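Tail spike protein gp49 (Pseudomonas phage LKA1, PDB 4RU4) cleaves the O-specific polysaccharide of Pseudomonas as a lyase, serving as the tailspike with which the phage degrades the host envelope during entry. Local coordinates at the interface of chains A and B. Coordinates in Å, arbitrary orientation; residue numbers count along the deposited sequence, not the author numbering. Chains: chain A/B, tail spike protein gp49.

All three contacts lie where the pectin lyase-like regions of chains A and B face each other within the trimer of the deposited assembly. The C-alpha centres of contact 1 and contact 2 are about 8 Å apart. They share A:Thr344, B:Arg312 and B:Asp337. The C-alpha centres of contact 2 and contact 3 are about 10 Å apart, and B:Arg314 is common to both. Those of contact 1 and contact 3 are about 11 Å apart. Strand 312-314 of chain B runs through the group. The three form one continuous polar patch, which suggests that polar contacts and water contribute to holding the subunits in this region.

Contact 1: the interface of chains A and B. Residues chain A 344, 362, 388, 390; chain B 312, 337, 359.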
# COMPACT_ATOMS: atom_id res chain seq x y z
N THR A 344 2.55 -11.23 1.78
CA THR A 344 3.51 -11.94 2.61
C THR A 344 4.10 -13.05 1.75
O THR A 344 3.38 -13.93 1.29
CB THR A 344 2.80 -12.56 3.84
OG1 THR A 344 2.20 -11.50 4.61
CG2 THR A 344 3.81 -13.30 4.73
N THR A 362 6.22 -8.30 2.77
CA THR A 362 7.15 -8.89 3.74
C THR A 362 7.72 -10.11 3.03
O THR A 362 6.97 -10.97 2.55
CB THR A 362 6.39 -9.30 5.05
OG1 THR A 362 5.66 -8.18 5.54
CG2 THR A 362 7.36 -9.73 6.15
N THR A 388 9.56 -5.12 3.82
CA THR A 388 10.19 -5.65 5.04
C THR A 388 10.87 -6.95 4.65
O THR A 388 10.20 -7.90 4.25
CB THR A 388 9.13 -5.94 6.13
OG1 THR A 388 8.61 -4.69 6.59
CG2 THR A 388 9.77 -6.70 7.32
N TYR A 390 13.60 -10.22 5.36
CA TYR A 390 14.16 -11.09 6.38
C TYR A 390 15.01 -12.19 5.73
O TYR A 390 14.52 -12.87 4.84
CB TYR A 390 13.04 -11.83 7.16
CG TYR A 390 12.11 -10.99 8.03
CD1 TYR A 390 12.60 -10.18 9.05
CD2 TYR A 390 10.73 -11.04 7.84
CE1 TYR A 390 11.73 -9.42 9.83
CE2 TYR A 390 9.87 -10.30 8.62
CZ TYR A 390 10.37 -9.50 9.62
OH TYR A 390 9.51 -8.76 10.38
N ARG B 312 -3.09 -9.93 9.07
CA ARG B 312 -2.99 -8.68 8.33
C ARG B 312 -4.36 -8.00 8.26
O ARG B 312 -5.32 -8.58 7.77
CB ARG B 312 -2.46 -8.98 6.92
CG ARG B 312 -1.22 -9.86 6.94
CD ARG B 312 -0.01 -9.05 7.47
NE ARG B 312 1.19 -9.89 7.48
CZ ARG B 312 2.40 -9.46 7.85
NH1 ARG B 312 2.57 -8.20 8.23
NH2 ARG B 312 3.44 -10.28 7.81
N ASP B 337 5.02 -9.96 13.72
CA ASP B 337 4.94 -10.00 12.26
C ASP B 337 3.48 -9.82 11.85
O ASP B 337 2.92 -10.62 11.11
CB ASP B 337 5.50 -11.32 11.68
CG ASP B 337 5.65 -11.29 10.16
OD1 ASP B 337 5.74 -10.18 9.58
OD2 ASP B 337 5.69 -12.37 9.54
N ARG B 359 1.12 0.65 7.62
CA ARG B 359 1.56 1.07 6.29
C ARG B 359 0.44 1.78 5.55
O ARG B 359 -0.63 1.19 5.35
CB ARG B 359 1.98 -0.13 5.44
CG ARG B 359 3.01 -1.04 6.11
CD ARG B 359 3.30 -2.26 5.22
NE ARG B 359 4.56 -2.91 5.58
CZ ARG B 359 4.67 -4.10 6.16
NH1 ARG B 359 3.60 -4.83 6.44
NH2 ARG B 359 5.88 -4.57 6.45
O HOH W 1 5.48 -7.24 7.96
O HOH W 2 7.08 -7.89 10.04
O HOH W 3 7.29 -2.20 5.18
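This contact belongs to the pectin lyase-like beta-helix of the tailspike. Strands 344-346, 362-364 and 388-390 of chain A present A:Thr344, A:Thr362, A:Thr388 and A:Tyr390 to two arginines and an aspartate of chain B. B:Arg359 meets A:Thr388 at about a right angle. NH2 of B:Arg359 donates to the hydroxyl OG1 of A:Thr388 at 2.7 Å. The hydroxyl lies in the guanidinium plane, but the bond is bent, 123° at the hydrogen. A:Thr388 holds OG1 beside its backbone N (chi1 -69°), which turns the hydroxyl to the arginine. OG1 of A:Thr362 is 2.6 Å from water 1, which also bonds NH1 of B:Arg312 and NH2 of B:Arg359. One water thus joins a threonine of chain A to both arginines of chain B. OG1 of A:Thr344 lies 3.4 Å from NE of B:Arg312, across the arginine chain at about a right angle, without a bond. B:Arg312 is steadied within its own chain by a salt bridge from NH2 to OD1 of B:Asp337, 2.9 Å long. That carboxylate oxygen is met from above its plane. The backbone O of B:Asp337 lies over one face of the same guanidinium, toward the rim. The methyl CG2 of A:Thr362 packs 3.8 Å from OD1 of B:Asp337. A:Tyr390 and B:Asp337 lie antiparallel alongside each other, with ring and carboxylate planes 89° apart. Water 2 connects them, 2.6 Å from OH of A:Tyr390 and 2.7 Å from OD1 of B:Asp337.

Contact 2: the interface of chains A and B. Residues chain A 287, 317, 319, 344, 346; chain B 279-280, 310, 312, 314, 337.
Strands 287-290, 317-320 and 344-346 of chain A meet strand 312-314 of chain B and the loop residues B:Asp280 and B:Asn310. Both surfaces belong to the pectin lyase-like beta-helix. A:Arg319 meets B:Asp280 end to end in a salt bridge. NH1 of A:Arg319 donates to OD2 of B:Asp280 at 3.0 Å, and NH2 of A:Arg319 donates to OD1 of B:Asp280 at 2.7 Å. Both carboxylate oxygens are met on the syn side, although the two flat groups are turned 29° apart. The straight chain of the arginine carries its guanidinium to the carboxylate. CE of A:Lys287 lies 3.4 Å from OD2 of B:Asp280. CE2 of A:Tyr346 lies over the rim of one guanidinium face. ND2 of B:Asn310 bonds OD1 of B:Asp280 at 3.0 Å, from the face opposite A:Arg319. The same ND2 makes a weak bond to OG1 of A:Thr317. The other end of this amide takes several donors. A:Thr344 OG1 reaches OD1 of B:Asn310 at 2.8 Å, in the carbonyl plane on a lone pair. B:Arg312 grips that oxygen side-on with NE and NH2, which fixes the amide flip. CG of B:Asn310, anti to the backbone N (chi1 -167°), points the amide this way. Water 4 joins NH2 of A:Arg319, the phenol OH of A:Tyr346 and NE2 of B:His279. Water 5 lies 2.9 Å from OG1 of A:Thr344 and also bonds NH2 of B:Arg314.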
# COMPACT_ATOMS: atom_id res chain seq x y z
N LYS A 287 -4.52 -17.35 -0.58
CA LYS A 287 -3.47 -18.06 0.17
C LYS A 287 -2.98 -19.16 -0.77
O LYS A 287 -3.79 -19.97 -1.22
CB LYS A 287 -4.07 -18.66 1.46
CG LYS A 287 -3.04 -19.43 2.29
CD LYS A 287 -3.52 -19.71 3.72
CE LYS A 287 -2.53 -20.64 4.46
NZ LYS A 287 -2.69 -22.06 3.98
N THR A 317 -0.87 -14.35 0.73
CA THR A 317 0.24 -14.98 1.44
C THR A 317 0.72 -16.14 0.57
O THR A 317 -0.09 -16.99 0.16
CB THR A 317 -0.17 -15.51 2.86
OG1 THR A 317 -0.47 -14.40 3.72
CG2 THR A 317 0.93 -16.35 3.49
N ARG A 319 3.63 -19.28 -0.19
CA ARG A 319 4.67 -20.20 0.32
C ARG A 319 5.15 -21.11 -0.80
O ARG A 319 4.38 -21.50 -1.68
CB ARG A 319 4.14 -21.06 1.48
CG ARG A 319 3.84 -20.26 2.76
CD ARG A 319 3.18 -21.12 3.84
NE ARG A 319 3.03 -20.45 5.13
CZ ARG A 319 1.96 -19.74 5.50
NH1 ARG A 319 0.94 -19.60 4.65
NH2 ARG A 319 1.91 -19.17 6.70
N THR A 344 2.55 -11.23 1.78
CA THR A 344 3.51 -11.94 2.61
C THR A 344 4.10 -13.05 1.75
O THR A 344 3.38 -13.93 1.29
CB THR A 344 2.80 -12.56 3.84
OG1 THR A 344 2.20 -11.50 4.61
CG2 THR A 344 3.81 -13.30 4.73
N TYR A 346 6.82 -15.96 1.72
CA TYR A 346 7.83 -16.86 2.29
C TYR A 346 8.60 -17.55 1.16
O TYR A 346 8.00 -18.21 0.31
CB TYR A 346 7.18 -17.90 3.19
CG TYR A 346 6.44 -17.33 4.38
CD1 TYR A 346 7.13 -16.94 5.55
CD2 TYR A 346 5.05 -17.22 4.36
CE1 TYR A 346 6.44 -16.42 6.67
CE2 TYR A 346 4.35 -16.73 5.45
CZ TYR A 346 5.04 -16.33 6.61
OH TYR A 346 4.31 -15.86 7.68
N HIS B 279 -3.03 -17.46 13.40
CA HIS B 279 -1.85 -17.42 12.54
C HIS B 279 -2.36 -17.38 11.09
O HIS B 279 -3.27 -18.13 10.76
CB HIS B 279 -0.99 -18.67 12.83
CG HIS B 279 0.39 -18.66 12.21
ND1 HIS B 279 1.53 -19.00 12.92
CD2 HIS B 279 0.80 -18.41 10.95
CE1 HIS B 279 2.58 -18.93 12.13
NE2 HIS B 279 2.17 -18.58 10.92
N ASP B 280 -1.82 -16.47 10.27
CA ASP B 280 -2.30 -16.23 8.90
C ASP B 280 -3.68 -15.57 8.88
O ASP B 280 -4.32 -15.41 9.92
CB ASP B 280 -2.30 -17.51 8.03
CG ASP B 280 -1.04 -17.66 7.18
OD1 ASP B 280 0.07 -17.47 7.73
OD2 ASP B 280 -1.15 -17.98 5.97
N ASN B 310 1.47 -13.20 11.37
CA ASN B 310 1.07 -13.02 9.96
C ASN B 310 -0.42 -12.79 9.84
O ASN B 310 -1.07 -13.27 8.92
CB ASN B 310 1.51 -14.18 9.04
CG ASN B 310 1.37 -13.84 7.54
OD1 ASN B 310 1.61 -12.70 7.13
ND2 ASN B 310 0.91 -14.81 6.75
N ARG B 312 -3.09 -9.93 9.07
CA ARG B 312 -2.99 -8.68 8.33
C ARG B 312 -4.36 -8.00 8.26
O ARG B 312 -5.32 -8.58 7.77
CB ARG B 312 -2.46 -8.98 6.92
CG ARG B 312 -1.22 -9.86 6.94
CD ARG B 312 -0.01 -9.05 7.47
NE ARG B 312 1.19 -9.89 7.48
CZ ARG B 312 2.40 -9.46 7.85
NH1 ARG B 312 2.57 -8.20 8.23
NH2 ARG B 312 3.44 -10.28 7.81
N ARG B 314 -6.42 -5.07 6.50
CA ARG B 314 -6.23 -4.29 5.28
C ARG B 314 -7.52 -3.64 4.84
O ARG B 314 -8.58 -4.27 4.92
CB ARG B 314 -5.75 -5.19 4.16
CG ARG B 314 -4.36 -5.81 4.44
CD ARG B 314 -3.80 -6.55 3.24
NE ARG B 314 -2.40 -6.90 3.46
CZ ARG B 314 -1.94 -8.14 3.47
NH1 ARG B 314 -2.75 -9.16 3.28
NH2 ARG B 314 -0.64 -8.35 3.67
N ASP B 337 5.02 -9.96 13.72
CA ASP B 337 4.94 -10.00 12.26
C ASP B 337 3.48 -9.82 11.85
O ASP B 337 2.92 -10.62 11.11
CB ASP B 337 5.50 -11.32 11.68
CG ASP B 337 5.65 -11.29 10.16
OD1 ASP B 337 5.74 -10.18 9.58
OD2 ASP B 337 5.69 -12.37 9.54
O HOH W 4 3.98 -18.47 8.77
O HOH W 5 -0.32 -10.81 3.26

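Contact 3: the interface of chains A and B. Residues chain A 285, 315, 342-343; chain B 284, 314-315, 341-342.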
# COMPACT_ATOMS: atom_id res chain seq x y z
N ASN A 285 -6.13 -11.45 -2.40
CA ASN A 285 -6.59 -12.13 -1.20
C ASN A 285 -6.59 -13.64 -1.33
O ASN A 285 -7.55 -14.31 -0.93
CB ASN A 285 -7.99 -11.63 -0.78
CG ASN A 285 -8.29 -11.90 0.68
OD1 ASN A 285 -7.41 -11.76 1.53
ND2 ASN A 285 -9.53 -12.31 0.98
N ASN A 315 -2.38 -8.50 -1.59
CA ASN A 315 -3.00 -9.03 -0.38
C ASN A 315 -2.97 -10.56 -0.32
O ASN A 315 -3.92 -11.16 0.18
CB ASN A 315 -4.45 -8.52 -0.27
CG ASN A 315 -4.54 -7.00 -0.40
OD1 ASN A 315 -3.61 -6.29 -0.03
ND2 ASN A 315 -5.66 -6.49 -0.95
N ASN A 342 1.44 -5.57 -0.92
CA ASN A 342 0.79 -6.02 0.32
C ASN A 342 0.73 -7.52 0.39
O ASN A 342 -0.31 -8.09 0.79
CB ASN A 342 -0.62 -5.43 0.44
CG ASN A 342 -0.61 -3.92 0.49
OD1 ASN A 342 -0.06 -3.34 1.41
ND2 ASN A 342 -1.24 -3.27 -0.48
N CYS A 343 1.83 -8.18 0.04
CA CYS A 343 1.88 -9.64 0.09
C CYS A 343 2.86 -10.10 1.15
O CYS A 343 3.86 -9.43 1.42
CB CYS A 343 2.28 -10.26 -1.26
SG CYS A 343 0.97 -10.12 -2.51
N ASP B 284 -10.41 -7.75 5.94
CA ASP B 284 -10.25 -7.04 4.69
C ASP B 284 -11.56 -6.38 4.32
O ASP B 284 -12.63 -7.04 4.31
CB ASP B 284 -9.82 -7.99 3.57
CG ASP B 284 -9.25 -7.25 2.37
OD1 ASP B 284 -9.83 -6.25 1.93
OD2 ASP B 284 -8.18 -7.66 1.85
N ARG B 314 -6.42 -5.07 6.50
CA ARG B 314 -6.23 -4.29 5.28
C ARG B 314 -7.52 -3.64 4.84
O ARG B 314 -8.58 -4.27 4.92
CB ARG B 314 -5.75 -5.19 4.16
CG ARG B 314 -4.36 -5.81 4.44
CD ARG B 314 -3.80 -6.55 3.24
NE ARG B 314 -2.40 -6.90 3.46
CZ ARG B 314 -1.94 -8.14 3.47
NH1 ARG B 314 -2.75 -9.16 3.28
NH2 ARG B 314 -0.64 -8.35 3.67
N ASN B 315 -7.42 -2.40 4.36
CA ASN B 315 -8.56 -1.76 3.67
C ASN B 315 -9.81 -1.61 4.55
O ASN B 315 -10.94 -1.72 4.06
CB ASN B 315 -8.89 -2.52 2.37
CG ASN B 315 -7.64 -2.82 1.50
OD1 ASN B 315 -6.73 -2.02 1.42
ND2 ASN B 315 -7.62 -3.99 0.86
N GLU B 341 -2.70 -2.14 7.18
CA GLU B 341 -2.28 -1.56 5.91
C GLU B 341 -3.51 -0.96 5.23
O GLU B 341 -4.57 -1.59 5.21
CB GLU B 341 -1.68 -2.66 5.02
CG GLU B 341 -0.44 -3.29 5.70
CD GLU B 341 0.10 -4.55 5.05
OE1 GLU B 341 -0.47 -5.02 4.05
OE2 GLU B 341 1.12 -5.08 5.59
N ASN B 342 -3.36 0.25 4.70
CA ASN B 342 -4.44 0.92 3.98
C ASN B 342 -5.70 1.02 4.81
O ASN B 342 -6.78 0.78 4.29
CB ASN B 342 -4.77 0.20 2.68
CG ASN B 342 -3.57 0.06 1.75
OD1 ASN B 342 -3.22 -1.03 1.34
ND2 ASN B 342 -2.96 1.17 1.40
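The guanidinium of B:Arg314 has the backbone O of A:Asn342 on one face and OE1 of B:Glu341 in plane at its edge. The carbonyl oxygen sits above the plane, offset toward the rim. NH2 of B:Arg314 is 2.9 Å from the backbone O of A:Asn342, but its N-H is turned elsewhere, and the approach is a face contact rather than a hydrogen bond. A carbonyl over the positive group may be attracted by its charge. At the edge, NE of B:Arg314 makes a nearly straight hydrogen bond, part of a salt bridge, to OE1 of B:Glu341, 2.8 Å long and 171° at the hydrogen. This bond within chain B should limit rotation of the guanidinium. The stretched chain of B:Arg314 carries its guanidinium over to A:Asn342. A:Asn315 runs alongside it in the opposite direction, with amide and guanidinium planes only 16° apart. OD1 of A:Asn315 comes 3.3 Å from the methylene CD of B:Arg314. OD1 of A:Asn342 is 3.2 Å from OE1 of B:Glu341, a doubtful pair of two acceptors. Turning the amide over would give B:Glu341 a donor. A:Asn342 and B:Asn342 meet tip to tip, with their amides 84° apart. ND2 of A:Asn342 is 3.5 Å from OD1 of B:Asn342, and the turned amide would place an oxygen there instead. The site packs asparagine turns of one subunit against a braced arginine of the next, which likely supports trimer assembly.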